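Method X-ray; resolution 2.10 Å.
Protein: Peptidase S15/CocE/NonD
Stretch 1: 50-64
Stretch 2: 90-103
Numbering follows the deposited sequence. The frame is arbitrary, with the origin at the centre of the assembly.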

ATOM      1  N   ILE A  50     -12.698  -0.840  36.986  1.00 13.90           N
ATOM      2  CA  ILE A  50     -11.445  -1.531  36.671  1.00 14.24           C
ATOM      3  C   ILE A  50     -10.280  -0.682  37.162  1.00 18.43           C
ATOM      4  O   ILE A  50     -10.044   0.403  36.634  1.00 17.91           O
ATOM      5  CB  ILE A  50     -11.338  -1.856  35.145  1.00 17.28           C
ATOM      6  CG1 ILE A  50     -12.632  -2.535  34.579  1.00 17.88           C
ATOM      7  CG2 ILE A  50     -10.061  -2.649  34.809  1.00 17.92           C
ATOM      8  CD1 ILE A  50     -13.203  -3.774  35.383  1.00 24.47           C
ATOM      9  N   ILE A  51      -9.560  -1.180  38.177  1.00 15.16           N
ATOM     10  CA  ILE A  51      -8.439  -0.477  38.801  1.00 15.04           C
ATOM     11  C   ILE A  51      -7.107  -1.146  38.409  1.00 18.49           C
ATOM     12  O   ILE A  51      -6.892  -2.326  38.701  1.00 18.08           O
ATOM     13  CB  ILE A  51      -8.629  -0.416  40.346  1.00 18.66           C
ATOM     14  CG1 ILE A  51     -10.022   0.150  40.719  1.00 19.18           C
ATOM     15  CG2 ILE A  51      -7.508   0.395  41.013  1.00 19.84           C
ATOM     16  CD1 ILE A  51     -10.675  -0.506  41.939  1.00 26.25           C
ATOM     17  N   LEU A  52      -6.226  -0.384  37.747  1.00 14.63           N
ATOM     18  CA  LEU A  52      -4.919  -0.880  37.315  1.00 14.63           C
ATOM     19  C   LEU A  52      -3.825  -0.267  38.185  1.00 19.19           C
ATOM     20  O   LEU A  52      -3.578   0.940  38.124  1.00 18.19           O
ATOM     21  CB  LEU A  52      -4.672  -0.586  35.816  1.00 14.03           C
ATOM     22  CG  LEU A  52      -5.802  -0.968  34.841  1.00 18.25           C
ATOM     23  CD1 LEU A  52      -5.526  -0.425  33.465  1.00 17.92           C
ATOM     24  CD2 LEU A  52      -6.006  -2.484  34.778  1.00 20.68           C
ATOM     25  N   ILE A  53      -3.209  -1.092  39.035  1.00 16.92           N
ATOM     26  CA  ILE A  53      -2.172  -0.630  39.951  1.00 17.44           C
ATOM     27  C   ILE A  53      -0.807  -1.139  39.483  1.00 22.17           C
ATOM     28  O   ILE A  53      -0.612  -2.351  39.391  1.00 22.25           O
ATOM     29  CB  ILE A  53      -2.463  -1.056  41.424  1.00 20.92           C
ATOM     30  CG1 ILE A  53      -3.953  -0.862  41.797  1.00 21.14           C
ATOM     31  CG2 ILE A  53      -1.531  -0.312  42.397  1.00 21.85           C
ATOM     32  CD1 ILE A  53      -4.468  -1.797  42.879  1.00 29.54           C
ATOM     33  N   PRO A  54       0.160  -0.237  39.194  1.00 18.94           N
ATOM     34  CA  PRO A  54       1.501  -0.709  38.804  1.00 19.05           C
ATOM     35  C   PRO A  54       2.155  -1.466  39.960  1.00 23.06           C
ATOM     36  O   PRO A  54       2.003  -1.064  41.110  1.00 22.61           O
ATOM     37  CB  PRO A  54       2.257   0.588  38.466  1.00 20.60           C
ATOM     38  CG  PRO A  54       1.203   1.643  38.338  1.00 24.70           C
ATOM     39  CD  PRO A  54       0.102   1.235  39.249  1.00 20.40           C
ATOM     40  N   LYS A  55       2.826  -2.590  39.671  1.00 20.37           N
ATOM     41  CA  LYS A  55       3.440  -3.404  40.727  1.00 21.00           C
ATOM     42  C   LYS A  55       4.614  -2.679  41.405  1.00 26.98           C
ATOM     43  O   LYS A  55       5.447  -2.073  40.730  1.00 26.53           O
ATOM     44  CB  LYS A  55       3.891  -4.767  40.183  1.00 22.63           C
ATOM     45  CG  LYS A  55       2.750  -5.771  40.057  1.00 29.14           C
ATOM     46  CD  LYS A  55       3.244  -7.202  40.186  1.00 34.98           C
ATOM     47  CE  LYS A  55       2.109  -8.197  40.213  1.00 43.46           C
ATOM     48  NZ  LYS A  55       1.715  -8.632  38.849  1.00 47.12           N
ATOM     49  N   GLY A  56       4.630  -2.728  42.739  1.00 25.56           N
ATOM     50  CA  GLY A  56       5.676  -2.136  43.570  1.00 26.28           C
ATOM     51  C   GLY A  56       5.496  -0.668  43.919  1.00 30.79           C
ATOM     52  O   GLY A  56       6.233  -0.140  44.758  1.00 31.33           O
ATOM     53  N   VAL A  57       4.519   0.005  43.289  1.00 26.56           N
ATOM     54  CA  VAL A  57       4.285   1.431  43.504  1.00 26.14           C
ATOM     55  C   VAL A  57       3.549   1.695  44.838  1.00 30.02           C
ATOM     56  O   VAL A  57       2.828   0.833  45.347  1.00 29.89           O
ATOM     57  CB  VAL A  57       3.552   2.076  42.292  1.00 29.47           C
ATOM     58  CG1 VAL A  57       2.041   1.873  42.368  1.00 29.08           C
ATOM     59  CG2 VAL A  57       3.901   3.556  42.157  1.00 29.24           C
ATOM     60  N   GLN A  58       3.770   2.891  45.399  1.00 26.43           N
ATOM     61  CA  GLN A  58       3.145   3.374  46.630  1.00 26.17           C
ATOM     62  C   GLN A  58       3.061   4.902  46.593  1.00 29.06           C
ATOM     63  O   GLN A  58       3.862   5.544  45.904  1.00 28.32           O
ATOM     64  CB  GLN A  58       3.892   2.876  47.890  1.00 28.01           C
ATOM     65  CG  GLN A  58       5.386   3.197  47.938  1.00 40.14           C
ATOM     66  CD  GLN A  58       6.031   2.595  49.163  1.00 56.28           C
ATOM     67  OE1 GLN A  58       6.051   3.190  50.245  1.00 51.03           O
ATOM     68  NE2 GLN A  58       6.561   1.389  49.023  1.00 47.60           N
ATOM     69  N   ASN A  59       2.058   5.475  47.293  1.00 25.35           N
ATOM     70  CA  ASN A  59       1.807   6.923  47.379  1.00 25.01           C
ATOM     71  C   ASN A  59       1.755   7.586  45.972  1.00 26.10           C
ATOM     72  O   ASN A  59       2.342   8.651  45.762  1.00 25.73           O
ATOM     73  CB  ASN A  59       2.865   7.599  48.279  1.00 27.36           C
ATOM     74  CG  ASN A  59       2.396   8.869  48.944  1.00 50.01           C
ATOM     75  OD1 ASN A  59       1.322   8.925  49.557  1.00 46.48           O
ATOM     76  ND2 ASN A  59       3.224   9.899  48.891  1.00 40.71           N
ATOM     77  N   THR A  60       1.054   6.938  45.018  1.00 20.58           N
ATOM     78  CA  THR A  60       0.921   7.433  43.637  1.00 19.32           C
ATOM     79  C   THR A  60      -0.531   7.935  43.388  1.00 22.04           C
ATOM     80  O   THR A  60      -1.470   7.380  43.960  1.00 21.92           O
ATOM     81  CB  THR A  60       1.374   6.334  42.623  1.00 24.68           C
ATOM     82  OG1 THR A  60       1.554   6.899  41.327  1.00 24.50           O
ATOM     83  CG2 THR A  60       0.418   5.153  42.543  1.00 20.03           C
ATOM     84  N   PRO A  61      -0.751   8.978  42.553  1.00 17.67           N
ATOM     85  CA  PRO A  61      -2.134   9.448  42.336  1.00 16.53           C
ATOM     86  C   PRO A  61      -2.977   8.511  41.462  1.00 19.22           C
ATOM     87  O   PRO A  61      -2.458   7.547  40.886  1.00 17.90           O
ATOM     88  CB  PRO A  61      -1.943  10.804  41.662  1.00 18.33           C
ATOM     89  CG  PRO A  61      -0.641  10.707  40.977  1.00 23.07           C
ATOM     90  CD  PRO A  61       0.225   9.815  41.820  1.00 19.12           C
ATOM     91  N   ILE A  62      -4.288   8.812  41.363  1.00 15.90           N
ATOM     92  CA  ILE A  62      -5.247   8.057  40.553  1.00 15.50           C
ATOM     93  C   ILE A  62      -5.701   8.908  39.359  1.00 20.04           C
ATOM     94  O   ILE A  62      -5.977  10.098  39.515  1.00 19.92           O
ATOM     95  CB  ILE A  62      -6.460   7.594  41.421  1.00 18.59           C
ATOM     96  CG1 ILE A  62      -6.033   6.547  42.483  1.00 18.92           C
ATOM     97  CG2 ILE A  62      -7.635   7.070  40.553  1.00 18.45           C
ATOM     98  CD1 ILE A  62      -7.004   6.421  43.679  1.00 23.47           C
ATOM     99  N   VAL A  63      -5.796   8.289  38.176  1.00 17.01           N
ATOM    100  CA  VAL A  63      -6.313   8.953  36.983  1.00 16.67           C
ATOM    101  C   VAL A  63      -7.592   8.180  36.551  1.00 20.40           C
ATOM    102  O   VAL A  63      -7.519   7.003  36.193  1.00 20.37           O
ATOM    103  CB  VAL A  63      -5.239   9.140  35.865  1.00 20.15           C
ATOM    104  CG1 VAL A  63      -4.655   7.813  35.388  1.00 19.59           C
ATOM    105  CG2 VAL A  63      -5.780   9.962  34.702  1.00 19.76           C
ATOM    106  N   LEU A  64      -8.764   8.817  36.734  1.00 16.25           N
ATOM    107  CA  LEU A  64     -10.079   8.210  36.523  1.00 15.51           C
ATOM    108  C   LEU A  64     -10.719   8.597  35.186  1.00 18.44           C
ATOM    109  O   LEU A  64     -10.729   9.766  34.808  1.00 17.29           O
ATOM    110  CB  LEU A  64     -11.025   8.606  37.695  1.00 15.67           C
ATOM    111  CG  LEU A  64     -12.523   8.220  37.590  1.00 19.87           C
ATOM    112  CD1 LEU A  64     -12.723   6.709  37.645  1.00 19.73           C
ATOM    113  CD2 LEU A  64     -13.333   8.890  38.676  1.00 22.32           C
ATOM    114  N   MET A  90      -4.109   7.598  25.352  1.00 10.95           N
ATOM    115  CA  MET A  90      -4.351   8.788  26.171  1.00 11.14           C
ATOM    116  C   MET A  90      -3.622   8.695  27.521  1.00 15.16           C
ATOM    117  O   MET A  90      -3.116   9.703  28.010  1.00 14.86           O
ATOM    118  CB  MET A  90      -5.864   8.966  26.395  1.00 13.58           C
ATOM    119  CG  MET A  90      -6.229  10.190  27.234  1.00 17.44           C
ATOM    120  SD  MET A  90      -8.005  10.324  27.562  1.00 21.57           S
ATOM    121  CE  MET A  90      -8.260   8.897  28.600  1.00 18.71           C
ATOM    122  N   ASN A  91      -3.546   7.479  28.095  1.00 12.67           N
ATOM    123  CA  ASN A  91      -2.924   7.228  29.397  1.00 13.30           C
ATOM    124  C   ASN A  91      -1.421   6.865  29.308  1.00 18.29           C
ATOM    125  O   ASN A  91      -0.868   6.386  30.301  1.00 18.64           O
ATOM    126  CB  ASN A  91      -3.675   6.110  30.133  1.00 12.79           C
ATOM    127  CG  ASN A  91      -5.066   6.487  30.550  1.00 23.83           C
ATOM    128  OD1 ASN A  91      -6.036   6.250  29.829  1.00 14.04           O
ATOM    129  ND2 ASN A  91      -5.197   7.062  31.739  1.00 17.52           N
ATOM    130  N   ASP A  92      -0.753   7.112  28.151  1.00 14.51           N
ATOM    131  CA  ASP A  92       0.668   6.757  27.991  1.00 14.45           C
ATOM    132  C   ASP A  92       1.570   7.456  29.025  1.00 19.01           C
ATOM    133  O   ASP A  92       2.370   6.784  29.679  1.00 18.83           O
ATOM    134  CB  ASP A  92       1.184   7.009  26.551  1.00 15.98           C
ATOM    135  CG  ASP A  92       0.940   8.390  25.939  1.00 25.76           C
ATOM    136  OD1 ASP A  92       0.441   9.289  26.659  1.00 26.49           O
ATOM    137  OD2 ASP A  92       1.187   8.550  24.727  1.00 30.65           O
ATOM    138  N   THR A  93       1.400   8.778  29.218  1.00 15.75           N
ATOM    139  CA  THR A  93       2.225   9.532  30.168  1.00 15.95           C
ATOM    140  C   THR A  93       1.890   9.168  31.631  1.00 19.80           C
ATOM    141  O   THR A  93       2.804   9.119  32.454  1.00 19.53           O
ATOM    142  CB  THR A  93       2.127  11.041  29.917  1.00 22.23           C
ATOM    143  OG1 THR A  93       0.809  11.496  30.216  1.00 21.91           O
ATOM    144  CG2 THR A  93       2.503  11.420  28.502  1.00 19.65           C
ATOM    145  N   THR A  94       0.600   8.882  31.945  1.00 16.33           N
ATOM    146  CA  THR A  94       0.185   8.515  33.315  1.00 16.45           C
ATOM    147  C   THR A  94       0.675   7.109  33.674  1.00 20.73           C
ATOM    148  O   THR A  94       1.005   6.859  34.834  1.00 21.18           O
ATOM    149  CB  THR A  94      -1.336   8.628  33.503  1.00 22.46           C
ATOM    150  OG1 THR A  94      -2.000   7.769  32.579  1.00 20.50           O
ATOM    151  CG2 THR A  94      -1.843  10.057  33.374  1.00 21.80           C
ATOM    152  N   SER A  95       0.714   6.192  32.679  1.00 16.70           N
ATOM    153  CA  SER A  95       1.214   4.828  32.862  1.00 16.60           C
ATOM    154  C   SER A  95       2.727   4.841  33.079  1.00 20.33           C
ATOM    155  O   SER A  95       3.220   4.122  33.950  1.00 20.53           O
ATOM    156  CB  SER A  95       0.856   3.953  31.664  1.00 20.05           C
ATOM    157  OG  SER A  95       1.406   2.653  31.797  1.00 30.35           O
ATOM    158  N   ALA A  96       3.460   5.674  32.298  1.00 15.92           N
ATOM    159  CA  ALA A  96       4.918   5.816  32.413  1.00 16.15           C
ATOM    160  C   ALA A  96       5.306   6.442  33.763  1.00 20.41           C
ATOM    161  O   ALA A  96       6.338   6.079  34.331  1.00 19.77           O
ATOM    162  CB  ALA A  96       5.458   6.661  31.268  1.00 16.68           C
ATOM    163  N   ALA A  97       4.444   7.347  34.293  1.00 17.43           N
ATOM    164  CA  ALA A  97       4.631   8.004  35.594  1.00 17.80           C
ATOM    165  C   ALA A  97       4.208   7.076  36.752  1.00 22.22           C
ATOM    166  O   ALA A  97       4.381   7.426  37.921  1.00 22.08           O
ATOM    167  CB  ALA A  97       3.832   9.300  35.642  1.00 18.51           C
ATOM    168  N   ARG A  98       3.655   5.888  36.407  1.00 18.87           N
ATOM    169  CA  ARG A  98       3.205   4.836  37.328  1.00 18.64           C
ATOM    170  C   ARG A  98       2.022   5.296  38.213  1.00 21.05           C
ATOM    171  O   ARG A  98       1.959   4.973  39.403  1.00 20.58           O
ATOM    172  CB  ARG A  98       4.373   4.275  38.168  1.00 19.78           C
ATOM    173  CG  ARG A  98       5.490   3.686  37.304  1.00 29.76           C
ATOM    174  CD  ARG A  98       6.679   3.229  38.122  1.00 38.84           C
ATOM    175  NE  ARG A  98       6.411   1.971  38.818  1.00 48.84           N
ATOM    176  CZ  ARG A  98       6.597   1.784  40.121  1.00 61.43           C
ATOM    177  NH1 ARG A  98       6.328   0.609  40.673  1.00 44.32           N
ATOM    178  NH2 ARG A  98       7.064   2.769  40.880  1.00 51.30           N
ATOM    179  N   TYR A  99       1.055   6.002  37.594  1.00 16.68           N
ATOM    180  CA  TYR A  99      -0.206   6.399  38.234  1.00 15.95           C
ATOM    181  C   TYR A  99      -1.094   5.176  38.349  1.00 19.21           C
ATOM    182  O   TYR A  99      -0.908   4.213  37.596  1.00 18.94           O
ATOM    183  CB  TYR A  99      -0.949   7.441  37.353  1.00 16.81           C
ATOM    184  CG  TYR A  99      -0.550   8.896  37.497  1.00 17.86           C
ATOM    185  CD1 TYR A  99       0.766   9.257  37.778  1.00 19.87           C
ATOM    186  CD2 TYR A  99      -1.459   9.914  37.230  1.00 18.01           C
ATOM    187  CE1 TYR A  99       1.147  10.595  37.864  1.00 19.98           C
ATOM    188  CE2 TYR A  99      -1.087  11.254  37.297  1.00 18.95           C
ATOM    189  CZ  TYR A  99       0.217  11.590  37.617  1.00 25.71           C
ATOM    190  OH  TYR A  99       0.580  12.910  37.718  1.00 28.26           O
ATOM    191  N   ILE A 100      -2.114   5.231  39.209  1.00 14.76           N
ATOM    192  CA  ILE A 100      -3.126   4.186  39.236  1.00 13.87           C
ATOM    193  C   ILE A 100      -4.152   4.590  38.170  1.00 17.58           C
ATOM    194  O   ILE A 100      -4.625   5.730  38.180  1.00 16.46           O
ATOM    195  CB  ILE A 100      -3.738   3.992  40.656  1.00 16.76           C
ATOM    196  CG1 ILE A 100      -2.741   3.266  41.588  1.00 17.01           C
ATOM    197  CG2 ILE A 100      -5.073   3.235  40.586  1.00 16.83           C
ATOM    198  CD1 ILE A 100      -2.873   3.615  43.077  1.00 21.28           C
ATOM    199  N   ILE A 101      -4.407   3.709  37.193  1.00 14.81           N
ATOM    200  CA  ILE A 101      -5.338   4.014  36.105  1.00 14.38           C
ATOM    201  C   ILE A 101      -6.658   3.285  36.358  1.00 18.21           C
ATOM    202  O   ILE A 101      -6.676   2.059  36.508  1.00 18.07           O
ATOM    203  CB  ILE A 101      -4.726   3.692  34.715  1.00 16.99           C
ATOM    204  CG1 ILE A 101      -3.395   4.467  34.515  1.00 17.08           C
ATOM    205  CG2 ILE A 101      -5.728   4.012  33.587  1.00 17.02           C
ATOM    206  CD1 ILE A 101      -2.376   3.768  33.706  1.00 22.98           C
ATOM    207  N   VAL A 102      -7.759   4.054  36.447  1.00 14.28           N
ATOM    208  CA  VAL A 102      -9.079   3.511  36.758  1.00 13.99           C
ATOM    209  C   VAL A 102     -10.085   3.828  35.644  1.00 17.10           C
ATOM    210  O   VAL A 102     -10.256   4.991  35.271  1.00 15.99           O
ATOM    211  CB  VAL A 102      -9.593   4.020  38.140  1.00 17.99           C
ATOM    212  CG1 VAL A 102     -10.988   3.492  38.440  1.00 17.87           C
ATOM    213  CG2 VAL A 102      -8.631   3.649  39.265  1.00 18.04           C
ATOM    214  N   TYR A 103     -10.777   2.786  35.150  1.00 13.44           N
ATOM    215  CA  TYR A 103     -11.848   2.909  34.161  1.00 12.69           C
ATOM    216  C   TYR A 103     -13.117   2.332  34.737  1.00 16.06           C
ATOM    217  O   TYR A 103     -13.109   1.207  35.248  1.00 15.68           O
ATOM    218  CB  TYR A 103     -11.480   2.220  32.837  1.00 13.18           C
ATOM    219  CG  TYR A 103     -10.736   3.127  31.886  1.00 14.05           C
ATOM    220  CD1 TYR A 103      -9.408   3.480  32.122  1.00 15.63           C
ATOM    221  CD2 TYR A 103     -11.363   3.659  30.763  1.00 14.29           C
ATOM    222  CE1 TYR A 103      -8.729   4.347  31.272  1.00 15.62           C
ATOM    223  CE2 TYR A 103     -10.685   4.507  29.890  1.00 14.66           C
ATOM    224  CZ  TYR A 103      -9.370   4.853  30.153  1.00 19.42           C
ATOM    225  OH  TYR A 103      -8.701   5.707  29.317  1.00 16.39           O
TER
HETATM  226  O   HOH W   1      -7.633   7.274  33.201  1.00 19.12           O

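Stretch 2 runs from a short helix into strand 100-103, which lies between the two strands of stretch 1. It is antiparallel to strand 50-54 and parallel to strand 60-64.

N91 precedes the helix. Its side chain makes no capping bond, but OD1 accepts a hydrogen bond from Y103 OH at 2.8 Å. The O of a water accepts from N91 ND2 at 2.8 Å and donates weakly to V63 O at 3.0 Å, linking the stretches. T94 OG1 donates to N91 O at 2.9 Å and touches V63 CG1 at 3.9 Å.

R98 leaves the helix with positive phi in a Schellman motif. Its side chain extends to the type II turn P54-V57. There R98 NH1 gives a weak hydrogen bond to K55 O at 2.8 Å, and V57 CG2 lies over one face of the guanidinium. R98 O accepts a hydrogen bond from T60 OG1 at 2.8 Å.

Y99 lays its ring against P61. P61 CG sits 3.5 Å from the centroid of the Y99 ring, almost on the ring normal, a CH-pi contact. V63 CB meets the ring edge.

From I100 the backbone bonds alternate sides. I100 N donates to P61 O (2.9 Å), and I100 O accepts from V63 N (2.8 Å). I100 CG2 is 3.8 Å from I51 CG2, and I100 CG1 is 3.9 Å from I53 CG2.

I101 turns its polar backbone to L52. I101 N donates to L52 O (3.0 Å), and L52 N to I101 O (2.8 Å). On the opposite sheet face from I100, I101 CG1 meets V63 CG1 at 3.7 Å.

V102 N donates a hydrogen bond to V63 O at 3.0 Å, back on the parallel strand. I51, I62 and V102 share I100's sheet face, so apolar side chains from three strands pack together, buried: V102 CG2 contacts I62 CG2 at 3.8 Å and I51 CG2 at 3.9 Å. Y103 makes the last pair within these stretches: I50 N donates to Y103 O (2.7 Å), and Y103 N to I50 O (2.9 Å).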